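Local coordinates for protein lipase (Acinetobacter baumannii, PDB 4OPM) that probably hydrolyses the ester bonds of lipids such as triacylglycerols, as a putative lipase of the alpha/beta-hydrolase fold, at residues 38-49 and 67-76; 135-143 and 288-299. All coordinates share one frame; numbering follows the deposited sequence.

Contact 1. Residues 38-49 and 67-76; sequences EGGSSTKPTLLL and LTTNYHVIIP
H72 points its imidazole at the carboxylate of E38. NE2 of H72 donates to OE2 of E38 over 2.6 Å in a nearly straight bond (166°) in the ring plane. The carboxylate is turned 47° against the ring and receives the proton on its anti side, while its other oxygen, OE1, forms a salt bridge with K25. E38 reaches this position with its chain extended, CG anti to the backbone N (chi1 179°), and its CG lies alongside CD1 of I74 at 3.6 Å. CA of S42 sits over one ring face in a CH-pi contact, and a water bonded to ND1 also binds OG1 of T46 and the carbonyls of S42 and K44. Histidine suits this place because both ring nitrogens find a polar partner while a flat face packs against the turn 41-44.

T46, L48 and I74 share this face, where CD1 of L48 lies 3.9 Å from CG2 of I74. On the face of L47 and V73, CG of L47 lies 3.6 Å from CB of Y71 in one of two modelled conformers, and CD1 of L49 is 3.8 Å from CG1 of V73. G39, without a side chain, lets CG2 of T68 lie 4.0 Å from its CA.

Strand 72-76 is a middle strand, parallel to 46-49 (I74 N to L47 O, 2.8 Å) and antiparallel to the end of strand 32-39 through the G39-V73 hydrogen-bonded pair. Helix 94-107 covers L48 and I74, helix 281-298 packs on L47 and Y71, and strand 114-119 continues the sheet beyond 46-50.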
loop_
_atom_site.group_PDB
_atom_site.type_symbol
_atom_site.label_atom_id
_atom_site.label_comp_id
_atom_site.label_asym_id
_atom_site.label_seq_id
_atom_site.Cartn_x
_atom_site.Cartn_y
_atom_site.Cartn_z
ATOM N N GLU A 38 -8.708 0.886 -12.191
ATOM C CA GLU A 38 -7.897 0.668 -13.379
ATOM C C GLU A 38 -7.864 1.934 -14.205
ATOM O O GLU A 38 -8.907 2.562 -14.406
ATOM C CB GLU A 38 -8.431 -0.514 -14.201
ATOM C CG GLU A 38 -7.647 -0.786 -15.479
ATOM C CD GLU A 38 -8.067 -2.002 -16.280
ATOM O OE1 GLU A 38 -9.128 -2.588 -15.975
ATOM O OE2 GLU A 38 -7.344 -2.352 -17.239
ATOM N N GLY A 39 -6.679 2.280 -14.683
ATOM C CA GLY A 39 -6.480 3.446 -15.539
ATOM C C GLY A 39 -5.349 3.276 -16.531
ATOM O O GLY A 39 -4.534 2.350 -16.419
ATOM N N GLY A 40 -5.333 4.155 -17.529
ATOM C CA GLY A 40 -4.327 4.136 -18.581
ATOM C C GLY A 40 -4.560 3.093 -19.663
ATOM O O GLY A 40 -5.445 2.234 -19.549
ATOM N N SER A 41 -3.753 3.166 -20.722
ATOM C CA SER A 41 -3.854 2.268 -21.866
ATOM C C SER A 41 -3.219 0.911 -21.576
ATOM O O SER A 41 -2.140 0.844 -20.987
ATOM C CB SER A 41 -3.182 2.895 -23.088
ATOM O OG SER A 41 -3.243 2.028 -24.207
ATOM N N SER A 42 -3.838 -0.155 -22.080
ATOM C CA SER A 42 -3.312 -1.519 -21.962
ATOM C C SER A 42 -2.018 -1.696 -22.814
ATOM O O SER A 42 -1.311 -2.682 -22.639
ATOM C CB SER A 42 -4.373 -2.534 -22.384
ATOM O OG SER A 42 -4.839 -2.264 -23.696
ATOM N N THR A 43 -1.702 -0.728 -23.699
ATOM C CA THR A 43 -0.478 -0.733 -24.515
ATOM C C THR A 43 0.744 -0.293 -23.686
ATOM O O THR A 43 1.880 -0.447 -24.135
ATOM C CB THR A 43 -0.609 0.185 -25.748
ATOM O OG1 THR A 43 -0.840 1.539 -25.341
ATOM C CG2 THR A 43 -1.671 -0.271 -26.713
ATOM N N LYS A 44 0.498 0.283 -22.499
ATOM C CA LYS A 44 1.531 0.848 -21.639
ATOM C C LYS A 44 2.004 -0.158 -20.588
ATOM O O LYS A 44 1.274 -1.103 -20.280
ATOM C CB LYS A 44 1.006 2.139 -20.972
ATOM C CG LYS A 44 0.529 3.209 -21.965
ATOM C CD LYS A 44 1.664 3.898 -22.693
ATOM C CE LYS A 44 1.153 5.085 -23.472
ATOM N NZ LYS A 44 2.206 5.612 -24.372
ATOM N N PRO A 45 3.222 0.024 -20.008
ATOM C CA PRO A 45 3.693 -0.940 -18.987
ATOM C C PRO A 45 2.766 -0.982 -17.768
ATOM O O PRO A 45 2.253 0.059 -17.332
ATOM C CB PRO A 45 5.089 -0.416 -18.617
ATOM C CG PRO A 45 5.486 0.478 -19.751
ATOM C CD PRO A 45 4.205 1.108 -20.207
ATOM N N THR A 46 2.518 -2.196 -17.257
ATOM C CA THR A 46 1.618 -2.406 -16.129
ATOM C C THR A 46 2.271 -2.036 -14.802
ATOM O O THR A 46 3.423 -2.401 -14.545
ATOM C CB THR A 46 1.117 -3.857 -16.098
ATOM O OG1 THR A 46 0.475 -4.133 -17.338
ATOM C CG2 THR A 46 0.136 -4.124 -14.954
ATOM N N LEU A 47 1.486 -1.322 -13.967
ATOM C CA LEU A 47 1.869 -0.919 -12.596
ATOM C C LEU A 47 0.826 -1.416 -11.622
ATOM O O LEU A 47 -0.356 -1.074 -11.743
ATOM C CB LEU A 47 2.066 0.607 -12.345
ATOM C CG LEU A 47 2.771 1.533 -13.319
ATOM C CD1 LEU A 47 2.770 2.954 -12.777
ATOM C CD2 LEU A 47 4.185 1.122 -13.570
ATOM N N LEU A 48 1.259 -2.216 -10.640
ATOM C CA LEU A 48 0.375 -2.730 -9.597
ATOM C C LEU A 48 0.671 -1.969 -8.308
ATOM O O LEU A 48 1.809 -2.011 -7.832
ATOM C CB LEU A 48 0.550 -4.254 -9.416
ATOM C CG LEU A 48 -0.275 -4.927 -8.302
ATOM C CD1 LEU A 48 -1.770 -4.891 -8.612
ATOM C CD2 LEU A 48 0.196 -6.372 -8.068
ATOM N N LEU A 49 -0.342 -1.260 -7.764
ATOM C CA LEU A 49 -0.184 -0.445 -6.552
ATOM C C LEU A 49 -0.914 -1.090 -5.410
ATOM O O LEU A 49 -2.119 -1.342 -5.524
ATOM C CB LEU A 49 -0.667 1.009 -6.764
ATOM C CG LEU A 49 -0.154 1.735 -8.002
ATOM C CD1 LEU A 49 -0.735 3.137 -8.087
ATOM C CD2 LEU A 49 1.354 1.799 -8.004
ATOM N N LEU A 67 0.311 8.825 -13.127
ATOM C CA LEU A 67 0.812 7.604 -13.765
ATOM C C LEU A 67 -0.117 7.044 -14.835
ATOM O O LEU A 67 0.337 6.284 -15.691
ATOM C CB LEU A 67 1.040 6.528 -12.680
ATOM C CG LEU A 67 2.092 6.864 -11.601
ATOM C CD1 LEU A 67 2.018 5.896 -10.460
ATOM C CD2 LEU A 67 3.506 6.945 -12.190
ATOM N N THR A 68 -1.406 7.399 -14.794
ATOM C CA THR A 68 -2.402 6.855 -15.720
ATOM C C THR A 68 -2.246 7.401 -17.164
ATOM O O THR A 68 -2.880 6.861 -18.060
ATOM C CB THR A 68 -3.810 7.069 -15.183
ATOM O OG1 THR A 68 -3.991 8.449 -14.873
ATOM C CG2 THR A 68 -4.115 6.208 -13.972
ATOM N N THR A 69 -1.406 8.420 -17.406
ATOM C CA THR A 69 -1.217 8.897 -18.782
ATOM C C THR A 69 -0.249 7.951 -19.508
ATOM O O THR A 69 -0.569 7.482 -20.604
ATOM C CB THR A 69 -0.747 10.361 -18.831
ATOM O OG1 THR A 69 -1.743 11.196 -18.240
ATOM C CG2 THR A 69 -0.478 10.850 -20.260
ATOM N N ASN A 70 0.895 7.628 -18.878
ATOM C CA ASN A 70 1.929 6.824 -19.517
ATOM C C ASN A 70 2.032 5.376 -19.023
ATOM O O ASN A 70 2.868 4.624 -19.536
ATOM C CB ASN A 70 3.275 7.530 -19.382
ATOM C CG ASN A 70 3.292 8.809 -20.162
ATOM O OD1 ASN A 70 2.851 8.867 -21.310
ATOM N ND2 ASN A 70 3.696 9.886 -19.529
ATOM N N TYR A 71 1.188 4.963 -18.055
ATOM C CA TYR A 71 1.221 3.593 -17.549
ATOM C C TYR A 71 -0.166 2.977 -17.440
ATOM O O TYR A 71 -1.164 3.696 -17.455
ATOM C CB TYR A 71 1.937 3.531 -16.183
ATOM C CG TYR A 71 3.393 3.922 -16.298
ATOM C CD1 TYR A 71 4.349 3.001 -16.727
ATOM C CD2 TYR A 71 3.800 5.239 -16.101
ATOM C CE1 TYR A 71 5.676 3.375 -16.931
ATOM C CE2 TYR A 71 5.131 5.623 -16.295
ATOM C CZ TYR A 71 6.059 4.685 -16.720
ATOM O OH TYR A 71 7.367 5.029 -16.945
ATOM N N HIS A 72 -0.216 1.634 -17.382
ATOM C CA HIS A 72 -1.444 0.861 -17.184
ATOM C C HIS A 72 -1.505 0.541 -15.684
ATOM O O HIS A 72 -0.812 -0.353 -15.201
ATOM C CB HIS A 72 -1.481 -0.395 -18.059
ATOM C CG HIS A 72 -2.738 -1.194 -17.894
ATOM N ND1 HIS A 72 -2.721 -2.574 -17.898
ATOM C CD2 HIS A 72 -4.017 -0.773 -17.722
ATOM C CE1 HIS A 72 -3.981 -2.952 -17.748
ATOM N NE2 HIS A 72 -4.798 -1.903 -17.645
ATOM N N VAL A 73 -2.324 1.285 -14.956
ATOM C CA VAL A 73 -2.348 1.235 -13.496
ATOM C C VAL A 73 -3.468 0.327 -12.982
ATOM O O VAL A 73 -4.617 0.465 -13.396
ATOM C CB VAL A 73 -2.447 2.687 -12.933
ATOM C CG1 VAL A 73 -2.460 2.700 -11.408
ATOM C CG2 VAL A 73 -1.314 3.569 -13.465
ATOM N N ILE A 74 -3.115 -0.583 -12.052
ATOM C CA ILE A 74 -4.060 -1.516 -11.410
ATOM C C ILE A 74 -3.942 -1.340 -9.898
ATOM O O ILE A 74 -2.840 -1.438 -9.353
ATOM C CB ILE A 74 -3.803 -2.981 -11.849
ATOM C CG1 ILE A 74 -3.965 -3.152 -13.386
ATOM C CG2 ILE A 74 -4.688 -3.987 -11.054
ATOM C CD1 ILE A 74 -5.440 -3.084 -13.908
ATOM N N ILE A 75 -5.067 -1.048 -9.226
ATOM C CA ILE A 75 -5.034 -0.768 -7.783
ATOM C C ILE A 75 -6.136 -1.555 -7.072
ATOM O O ILE A 75 -7.270 -1.091 -6.981
ATOM C CB ILE A 75 -5.159 0.754 -7.454
ATOM C CG1 ILE A 75 -4.489 1.665 -8.497
ATOM C CG2 ILE A 75 -4.676 1.043 -6.006
ATOM C CD1 ILE A 75 -4.728 3.187 -8.249
ATOM N N PRO A 76 -5.810 -2.709 -6.503
ATOM C CA PRO A 76 -6.856 -3.493 -5.841
ATOM C C PRO A 76 -7.143 -3.071 -4.417
ATOM O O PRO A 76 -6.262 -2.592 -3.695
ATOM C CB PRO A 76 -6.277 -4.921 -5.848
ATOM C CG PRO A 76 -4.782 -4.724 -5.821
ATOM C CD PRO A 76 -4.510 -3.420 -6.535
HETATM O O HOH W 1 -1.608 5.070 -20.191
HETATM O O HOH W 2 -0.409 -3.148 -19.784
HETATM O O HOH W 3 -3.963 -1.192 -3.455
#

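Contact 2. Residues 135-143 and 288-299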
loop_
_atom_site.group_PDB
_atom_site.type_symbol
_atom_site.label_atom_id
_atom_site.label_comp_id
_atom_site.label_asym_id
_atom_site.label_seq_id
_atom_site.Cartn_x
_atom_site.Cartn_y
_atom_site.Cartn_z
ATOM N N PHE A 135 10.343 -13.677 -11.865
ATOM C CA PHE A 135 10.266 -13.453 -13.308
ATOM C C PHE A 135 9.021 -12.647 -13.690
ATOM O O PHE A 135 8.927 -12.192 -14.835
ATOM C CB PHE A 135 10.299 -14.790 -14.070
ATOM C CG PHE A 135 11.596 -15.549 -13.892
ATOM C CD1 PHE A 135 12.771 -15.099 -14.486
ATOM C CD2 PHE A 135 11.642 -16.711 -13.133
ATOM C CE1 PHE A 135 13.973 -15.797 -14.313
ATOM C CE2 PHE A 135 12.841 -17.412 -12.966
ATOM C CZ PHE A 135 13.998 -16.949 -13.555
ATOM N N GLU A 136 8.082 -12.475 -12.732
ATOM C CA GLU A 136 6.827 -11.736 -12.911
ATOM C C GLU A 136 6.923 -10.313 -12.342
ATOM O O GLU A 136 5.957 -9.547 -12.421
ATOM C CB GLU A 136 5.659 -12.484 -12.229
ATOM C CG GLU A 136 5.431 -13.915 -12.702
ATOM C CD GLU A 136 5.213 -14.120 -14.189
ATOM O OE1 GLU A 136 4.505 -13.299 -14.816
ATOM O OE2 GLU A 136 5.743 -15.122 -14.724
ATOM N N THR A 137 8.070 -9.968 -11.747
ATOM C CA THR A 137 8.315 -8.680 -11.091
ATOM C C THR A 137 9.381 -7.880 -11.871
ATOM O O THR A 137 10.554 -8.261 -11.894
ATOM C CB THR A 137 8.713 -8.930 -9.612
ATOM O OG1 THR A 137 7.747 -9.803 -8.991
ATOM C CG2 THR A 137 8.869 -7.623 -8.815
ATOM N N LYS A 138 8.970 -6.765 -12.489
ATOM C CA LYS A 138 9.859 -5.908 -13.287
ATOM C C LYS A 138 10.615 -4.917 -12.406
ATOM O O LYS A 138 11.745 -4.560 -12.723
ATOM C CB LYS A 138 9.054 -5.156 -14.355
ATOM C CG LYS A 138 9.896 -4.618 -15.509
ATOM C CD LYS A 138 9.008 -4.060 -16.601
ATOM C CE LYS A 138 9.734 -3.920 -17.908
ATOM N NZ LYS A 138 8.792 -3.606 -19.016
ATOM N N SER A 139 9.965 -4.430 -11.343
ATOM C CA SER A 139 10.567 -3.466 -10.418
ATOM C C SER A 139 9.769 -3.441 -9.145
ATOM O O SER A 139 8.612 -3.880 -9.121
ATOM C CB SER A 139 10.623 -2.061 -11.034
ATOM O OG SER A 139 9.357 -1.418 -11.000
ATOM N N LEU A 140 10.384 -2.896 -8.097
ATOM C CA LEU A 140 9.764 -2.785 -6.786
ATOM C C LEU A 140 9.898 -1.353 -6.256
ATOM O O LEU A 140 10.980 -0.772 -6.324
ATOM C CB LEU A 140 10.465 -3.784 -5.858
ATOM C CG LEU A 140 9.707 -4.345 -4.658
ATOM C CD1 LEU A 140 8.481 -5.178 -5.098
ATOM C CD2 LEU A 140 10.625 -5.244 -3.845
ATOM N N PHE A 141 8.804 -0.791 -5.738
ATOM C CA PHE A 141 8.838 0.544 -5.160
ATOM C C PHE A 141 8.291 0.408 -3.754
ATOM O O PHE A 141 7.129 0.047 -3.574
ATOM C CB PHE A 141 8.070 1.573 -6.004
ATOM C CG PHE A 141 8.002 2.983 -5.449
ATOM C CD1 PHE A 141 9.035 3.497 -4.663
ATOM C CD2 PHE A 141 6.928 3.817 -5.756
ATOM C CE1 PHE A 141 8.974 4.805 -4.166
ATOM C CE2 PHE A 141 6.881 5.129 -5.282
ATOM C CZ PHE A 141 7.903 5.620 -4.495
ATOM N N LEU A 142 9.158 0.595 -2.762
ATOM C CA LEU A 142 8.789 0.423 -1.367
ATOM C C LEU A 142 8.636 1.769 -0.691
ATOM O O LEU A 142 9.604 2.511 -0.556
ATOM C CB LEU A 142 9.833 -0.435 -0.638
ATOM C CG LEU A 142 10.076 -1.855 -1.210
ATOM C CD1 LEU A 142 11.255 -2.547 -0.514
ATOM C CD2 LEU A 142 8.806 -2.723 -1.117
ATOM N N VAL A 143 7.418 2.067 -0.251
ATOM C CA VAL A 143 7.116 3.327 0.422
ATOM C C VAL A 143 6.836 3.022 1.895
ATOM O O VAL A 143 5.768 2.493 2.204
ATOM C CB VAL A 143 5.933 4.093 -0.246
ATOM C CG1 VAL A 143 5.742 5.466 0.412
ATOM C CG2 VAL A 143 6.128 4.233 -1.765
ATOM N N TYR A 288 9.627 8.553 -8.546
ATOM C CA TYR A 288 9.138 7.310 -9.148
ATOM C C TYR A 288 9.113 7.316 -10.688
ATOM O O TYR A 288 9.513 6.310 -11.287
ATOM C CB TYR A 288 7.745 6.969 -8.590
ATOM C CG TYR A 288 7.260 5.561 -8.865
ATOM C CD1 TYR A 288 8.155 4.487 -8.930
ATOM C CD2 TYR A 288 5.898 5.280 -8.955
ATOM C CE1 TYR A 288 7.705 3.180 -9.133
ATOM C CE2 TYR A 288 5.436 3.978 -9.148
ATOM C CZ TYR A 288 6.344 2.935 -9.243
ATOM O OH TYR A 288 5.882 1.659 -9.410
ATOM N N VAL A 289 8.654 8.411 -11.322
ATOM C CA VAL A 289 8.580 8.472 -12.788
ATOM C C VAL A 289 10.014 8.299 -13.424
ATOM O O VAL A 289 10.157 7.423 -14.275
ATOM C CB VAL A 289 7.812 9.735 -13.269
ATOM C CG1 VAL A 289 8.031 9.993 -14.757
ATOM C CG2 VAL A 289 6.315 9.597 -12.958
ATOM N N PRO A 290 11.092 9.004 -13.001
ATOM C CA PRO A 290 12.421 8.732 -13.600
ATOM C C PRO A 290 12.907 7.295 -13.345
ATOM O O PRO A 290 13.557 6.716 -14.214
ATOM C CB PRO A 290 13.336 9.756 -12.913
ATOM C CG PRO A 290 12.417 10.820 -12.427
ATOM C CD PRO A 290 11.175 10.109 -12.023
ATOM N N PHE A 291 12.542 6.705 -12.186
ATOM C CA PHE A 291 12.890 5.322 -11.836
ATOM C C PHE A 291 12.241 4.359 -12.842
ATOM O O PHE A 291 12.939 3.523 -13.417
ATOM C CB PHE A 291 12.469 4.989 -10.392
ATOM C CG PHE A 291 12.628 3.529 -10.020
ATOM C CD1 PHE A 291 13.891 2.986 -9.768
ATOM C CD2 PHE A 291 11.521 2.688 -9.955
ATOM C CE1 PHE A 291 14.038 1.636 -9.419
ATOM C CE2 PHE A 291 11.668 1.339 -9.617
ATOM C CZ PHE A 291 12.924 0.820 -9.350
ATOM N N LEU A 292 10.923 4.500 -13.073
ATOM C CA LEU A 292 10.179 3.669 -14.030
ATOM C C LEU A 292 10.757 3.824 -15.441
ATOM O O LEU A 292 10.941 2.813 -16.128
ATOM C CB LEU A 292 8.688 4.031 -14.015
ATOM C CG LEU A 292 7.894 3.661 -12.756
ATOM C CD1 LEU A 292 6.497 4.314 -12.795
ATOM C CD2 LEU A 292 7.729 2.133 -12.637
ATOM N N LEU A 293 11.105 5.076 -15.853
ATOM C CA LEU A 293 11.684 5.304 -17.182
ATOM C C LEU A 293 13.030 4.568 -17.325
ATOM O O LEU A 293 13.284 3.950 -18.361
ATOM C CB LEU A 293 11.854 6.805 -17.444
ATOM C CG LEU A 293 11.983 7.231 -18.908
ATOM C CD1 LEU A 293 10.691 6.945 -19.688
ATOM C CD2 LEU A 293 12.311 8.706 -19.002
ATOM N N LYS A 294 13.869 4.613 -16.275
ATOM C CA LYS A 294 15.172 3.956 -16.247
ATOM C C LYS A 294 15.021 2.428 -16.365
ATOM O O LYS A 294 15.747 1.805 -17.150
ATOM C CB LYS A 294 15.921 4.335 -14.965
ATOM C CG LYS A 294 17.387 3.920 -14.990
ATOM C CD LYS A 294 18.171 4.506 -13.825
ATOM C CE LYS A 294 18.171 3.588 -12.632
ATOM N NZ LYS A 294 19.297 3.871 -11.704
ATOM N N VAL A 295 14.080 1.832 -15.598
ATOM C CA VAL A 295 13.828 0.383 -15.627
ATOM C C VAL A 295 13.339 -0.026 -17.031
ATOM O O VAL A 295 13.790 -1.039 -17.562
ATOM C CB VAL A 295 12.831 -0.067 -14.522
ATOM C CG1 VAL A 295 12.443 -1.546 -14.670
ATOM C CG2 VAL A 295 13.398 0.209 -13.131
ATOM N N GLU A 296 12.436 0.767 -17.618
ATOM C CA GLU A 296 11.887 0.510 -18.948
ATOM C C GLU A 296 12.963 0.565 -20.037
ATOM O O GLU A 296 12.919 -0.258 -20.954
ATOM C CB GLU A 296 10.757 1.502 -19.271
ATOM C CG GLU A 296 9.435 1.123 -18.621
ATOM C CD GLU A 296 8.844 -0.188 -19.102
ATOM O OE1 GLU A 296 8.819 -0.419 -20.329
ATOM O OE2 GLU A 296 8.390 -0.980 -18.248
ATOM N N THR A 297 13.916 1.521 -19.931
ATOM C CA THR A 297 15.015 1.720 -20.883
ATOM C C THR A 297 16.020 0.565 -20.781
ATOM O O THR A 297 16.490 0.072 -21.808
ATOM C CB THR A 297 15.683 3.089 -20.633
ATOM O OG1 THR A 297 14.680 4.104 -20.686
ATOM C CG2 THR A 297 16.786 3.411 -21.640
ATOM N N ASN A 298 16.349 0.144 -19.536
ATOM C CA ASN A 298 17.303 -0.935 -19.258
ATOM C C ASN A 298 16.764 -2.309 -19.695
ATOM O O ASN A 298 17.559 -3.193 -20.016
ATOM C CB ASN A 298 17.681 -0.958 -17.769
ATOM C CG ASN A 298 18.501 0.232 -17.287
ATOM O OD1 ASN A 298 18.791 1.189 -18.024
ATOM N ND2 ASN A 298 18.872 0.211 -16.011
ATOM N N GLN A 299 15.426 -2.481 -19.721
ATOM C CA GLN A 299 14.757 -3.716 -20.142
ATOM C C GLN A 299 14.781 -3.814 -21.672
ATOM O O GLN A 299 15.384 -4.732 -22.223
ATOM C CB GLN A 299 13.317 -3.757 -19.591
ATOM C CG GLN A 299 12.383 -4.773 -20.260
ATOM C CD GLN A 299 11.366 -4.138 -21.194
ATOM O OE1 GLN A 299 11.112 -2.925 -21.176
ATOM N NE2 GLN A 299 10.737 -4.959 -22.021
HETATM O O HOH W 4 7.726 -0.259 -9.134
#
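Strand 139-143 and helix 288-298 run nearly antiparallel, at 165°, with their axes 10.2 Å apart, a spacing filled by side chains. F141 and Y288 form an offset stack, centroids 4.2 Å apart and planes 29° from parallel. CD2 of F141 sits over the centre of one Y288 face, while CD1 of L292 covers the opposite face, so the tyrosine ring is sandwiched between strand and helix. Its OH reaches a water that also binds OG of S139, letting a tyrosine pack as an aromatic yet keep a polar partner in a buried place; S139 OG is further bonded to H115.

This is the helix-on-sheet layering of the alpha/beta-hydrolase fold, with the C-terminal helix packed on one face of the sheet, nearly along the strand beneath it. Serine is small enough to let the ring of F291 come close, CE2 lying 3.8 Å from CB of S139, and V295 brings CG1 to 3.7 Å from the carbonyl O of K138.

Near the start of the strand, the extended chain of K138 carries NZ out to a salt bridge with OE2 of E296 at 2.8 Å, on the syn side; that oxygen is also hydrogen-bonded to NE2 of H115.

The two contacts have centres about 13 Å apart and belong to the same mixed sheet, with strand 114-119 lying between strands 46-50 and 137-143. Contact 1 closes before contact 2 opens along the chain: the first pairs neighbouring strands early in the fold, whereas the second brings the C-terminal helix back, 145 residues later, onto a central strand. That helix 281-298 joins them, since L292 packs against both L47 and Y71 and E296 lies against P45. H115, on the intervening strand, touches residues of both. The helix therefore covers several strands at once, tying the end of the chain to the sheet that carries the probable nucleophile elbow at S120.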